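Local coordinates for protein GCN5-related N-acetyltransferase (PDB 2OZG) that binds coenzyme A and probably acts as a GNAT-family N-acetyltransferase, perhaps one that acetylates aminoglycosides, at residues 65-70 and 183-188. Numbering follows the deposited sequence.
Sequences ILPMGQ and DRHPAI
Gly69 and Asp183 form an antiparallel, hydrogen-bonded bridge, with their CA atoms 4.5 Å apart. Two backbone bonds close it. Gly69 N donates to Asp183 O at 3.2 Å. Asp183 N returns a bond to Gly69 O at 2.6 Å. Beyond this bridge the 183-188 segment turns into helix 186-192, and side chains take over. His185 is the N-cap of that helix, its CG anti to the backbone N (chi1 -173°). Its ND1 accepts from Ala187 N at 3.1 Å, the donor lying near the ring plane, which fixes the imidazole's rotation. Leu66 CD2 sits over the centre of one ring face, 4.1 Å from the centroid and 7° off the normal, a CH-pi contact; Pro186 CD lies over the opposite face, offset toward the rim. At the ring edge Pro67 O approaches His185 CD2 to 3.3 Å. Met68, a selenomethionine, places its CB 3.2 Å from Asp183 O and packs its SE 3.7 Å from His185 N. Leu66 CD1 and Ile188 CD1 make a looser apolar contact. Asp183 OD2 makes a salt bridge with Arg76, while Arg184 forms salt bridges with Asp233 and Asp394. The contact thus joins strand 58-72, of the GNAT region that binds coenzyme A, to the short strand 182-183 and helix 186-192 of the second GNAT region, while strand 75-87 pairs with 58-72.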
ATOM      1  N   ILE A  65      17.732 -31.599 -17.504  1.00 33.25           N
ATOM      2  CA  ILE A  65      18.924 -31.144 -18.207  1.00 32.28           C
ATOM      3  C   ILE A  65      18.467 -30.734 -19.630  1.00 33.80           C
ATOM      4  O   ILE A  65      17.859 -31.559 -20.339  1.00 34.12           O
ATOM      5  CB  ILE A  65      19.986 -32.256 -18.386  1.00 32.25           C
ATOM      6  CG1 ILE A  65      20.437 -32.829 -17.048  1.00 30.53           C
ATOM      7  CG2 ILE A  65      21.221 -31.655 -19.092  1.00 33.79           C
ATOM      8  CD1 ILE A  65      21.435 -33.955 -17.244  1.00 35.06           C
ATOM      9  N   LEU A  66      18.793 -29.510 -20.046  1.00 31.07           N
ATOM     10  CA  LEU A  66      18.449 -28.984 -21.398  1.00 31.54           C
ATOM     11  C   LEU A  66      19.699 -28.803 -22.238  1.00 31.39           C
ATOM     12  O   LEU A  66      20.448 -27.816 -22.073  1.00 35.57           O
ATOM     13  CB  LEU A  66      17.668 -27.633 -21.305  1.00 30.72           C
ATOM     14  CG  LEU A  66      16.419 -27.701 -20.428  1.00 35.14           C
ATOM     15  CD1 LEU A  66      15.671 -26.360 -20.387  1.00 31.43           C
ATOM     16  CD2 LEU A  66      15.458 -28.780 -20.901  1.00 34.34           C
ATOM     17  N   PRO A  67      19.999 -29.813 -23.067  1.00 30.54           N
ATOM     18  CA  PRO A  67      21.154 -29.678 -23.896  1.00 34.00           C
ATOM     19  C   PRO A  67      20.919 -28.726 -25.025  1.00 31.78           C
ATOM     20  O   PRO A  67      20.065 -28.966 -25.880  1.00 31.10           O
ATOM     21  CB  PRO A  67      21.435 -31.120 -24.401  1.00 32.36           C
ATOM     22  CG  PRO A  67      20.475 -32.001 -23.694  1.00 38.42           C
ATOM     23  CD  PRO A  67      19.380 -31.124 -23.175  1.00 31.56           C
HETATM   24  N   MSE A  68      21.691 -27.650 -25.047  1.00 35.06           N
HETATM   25  CA  MSE A  68      21.504 -26.649 -26.077  1.00 32.63           C
HETATM   26  C   MSE A  68      22.806 -25.907 -26.340  1.00 36.13           C
HETATM   27  O   MSE A  68      23.847 -26.518 -26.435  1.00 36.78           O
HETATM   28  CB  MSE A  68      20.365 -25.719 -25.643  1.00 33.57           C
HETATM   29  CG  MSE A  68      20.582 -25.059 -24.333  1.00 33.57           C
HETATM   30 SE   MSE A  68      19.241 -23.755 -23.851  0.75 30.48          SE
HETATM   31  CE  MSE A  68      19.210 -24.105 -21.954  1.00 34.30           C
ATOM     32  N   GLY A  69      22.744 -24.605 -26.537  1.00 33.15           N
ATOM     33  CA  GLY A  69      23.934 -23.833 -26.782  1.00 35.19           C
ATOM     34  C   GLY A  69      23.774 -22.461 -26.199  1.00 31.66           C
ATOM     35  O   GLY A  69      22.647 -22.025 -25.867  1.00 30.65           O
ATOM     36  N   GLN A  70      24.906 -21.770 -26.107  1.00 33.28           N
ATOM     37  CA  GLN A  70      24.941 -20.399 -25.611  1.00 31.70           C
ATOM     38  C   GLN A  70      25.951 -19.623 -26.460  1.00 30.15           C
ATOM     39  O   GLN A  70      27.041 -20.127 -26.740  1.00 31.88           O
ATOM     40  CB  GLN A  70      25.371 -20.359 -24.141  1.00 33.23           C
ATOM     41  CG  GLN A  70      24.949 -19.102 -23.466  1.00 32.66           C
ATOM     42  CD  GLN A  70      25.060 -19.124 -22.002  1.00 24.79           C
ATOM     43  OE1 GLN A  70      25.874 -19.855 -21.437  1.00 30.99           O
ATOM     44  NE2 GLN A  70      24.312 -18.205 -21.337  1.00 28.09           N
ATOM     45  N   ASP A 183      21.235 -20.493 -27.432  1.00 34.51           N
ATOM     46  CA  ASP A 183      20.815 -21.157 -28.683  1.00 36.54           C
ATOM     47  C   ASP A 183      19.764 -22.070 -28.049  1.00 34.73           C
ATOM     48  O   ASP A 183      20.074 -23.051 -27.403  1.00 30.29           O
ATOM     49  CB  ASP A 183      21.920 -21.899 -29.431  1.00 35.31           C
ATOM     50  CG  ASP A 183      21.385 -22.646 -30.669  1.00 38.56           C
ATOM     51  OD1 ASP A 183      20.166 -22.624 -30.902  1.00 35.16           O
ATOM     52  OD2 ASP A 183      22.173 -23.272 -31.384  1.00 41.68           O
ATOM     53  N   ARG A 184      18.508 -21.659 -28.150  1.00 35.44           N
ATOM     54  CA  ARG A 184      17.432 -22.301 -27.424  1.00 32.41           C
ATOM     55  C   ARG A 184      17.092 -23.786 -27.662  1.00 33.58           C
ATOM     56  O   ARG A 184      16.941 -24.250 -28.779  1.00 32.49           O
ATOM     57  CB  ARG A 184      16.134 -21.548 -27.702  1.00 32.96           C
ATOM     58  CG  ARG A 184      15.992 -20.201 -27.054  1.00 31.71           C
ATOM     59  CD  ARG A 184      14.801 -19.434 -27.649  1.00 32.66           C
ATOM     60  NE  ARG A 184      14.630 -18.153 -26.940  1.00 27.54           N
ATOM     61  CZ  ARG A 184      13.830 -17.157 -27.304  1.00 28.19           C
ATOM     62  NH1 ARG A 184      13.102 -17.253 -28.397  1.00 34.25           N
ATOM     63  NH2 ARG A 184      13.781 -16.050 -26.559  1.00 33.83           N
ATOM     64  N   HIS A 185      16.880 -24.474 -26.559  1.00 30.21           N
ATOM     65  CA  HIS A 185      16.357 -25.817 -26.572  1.00 29.23           C
ATOM     66  C   HIS A 185      14.898 -25.612 -26.970  1.00 32.48           C
ATOM     67  O   HIS A 185      14.296 -24.547 -26.674  1.00 31.95           O
ATOM     68  CB  HIS A 185      16.429 -26.423 -25.153  1.00 29.16           C
ATOM     69  CG  HIS A 185      16.076 -27.858 -25.075  1.00 28.34           C
ATOM     70  ND1 HIS A 185      14.772 -28.310 -24.963  1.00 31.33           N
ATOM     71  CD2 HIS A 185      16.859 -28.958 -25.056  1.00 28.37           C
ATOM     72  CE1 HIS A 185      14.768 -29.625 -24.907  1.00 35.21           C
ATOM     73  NE2 HIS A 185      16.022 -30.048 -24.948  1.00 31.18           N
ATOM     74  N   PRO A 186      14.340 -26.578 -27.702  1.00 29.82           N
ATOM     75  CA  PRO A 186      12.938 -26.580 -28.068  1.00 31.20           C
ATOM     76  C   PRO A 186      11.967 -26.232 -26.915  1.00 34.19           C
ATOM     77  O   PRO A 186      10.936 -25.608 -27.153  1.00 34.35           O
ATOM     78  CB  PRO A 186      12.735 -27.988 -28.608  1.00 31.17           C
ATOM     79  CG  PRO A 186      14.050 -28.356 -29.189  1.00 30.92           C
ATOM     80  CD  PRO A 186      15.090 -27.672 -28.341  1.00 33.48           C
ATOM     81  N   ALA A 187      12.315 -26.582 -25.681  1.00 34.12           N
ATOM     82  CA  ALA A 187      11.461 -26.333 -24.526  1.00 32.64           C
ATOM     83  C   ALA A 187      11.288 -24.865 -24.237  1.00 33.29           C
ATOM     84  O   ALA A 187      10.262 -24.449 -23.658  1.00 32.61           O
ATOM     85  CB  ALA A 187      12.082 -27.018 -23.277  1.00 34.96           C
ATOM     86  N   ILE A 188      12.304 -24.082 -24.589  1.00 32.45           N
ATOM     87  CA  ILE A 188      12.273 -22.637 -24.343  1.00 36.48           C
ATOM     88  C   ILE A 188      11.214 -22.022 -25.261  1.00 37.85           C
ATOM     89  O   ILE A 188      10.383 -21.214 -24.857  1.00 34.90           O
ATOM     90  CB  ILE A 188      13.620 -21.945 -24.636  1.00 35.30           C
ATOM     91  CG1 ILE A 188      14.829 -22.627 -23.959  1.00 41.31           C
ATOM     92  CG2 ILE A 188      13.566 -20.501 -24.290  1.00 33.71           C
ATOM     93  CD1 ILE A 188      14.907 -22.597 -22.518  1.00 37.53           C
TER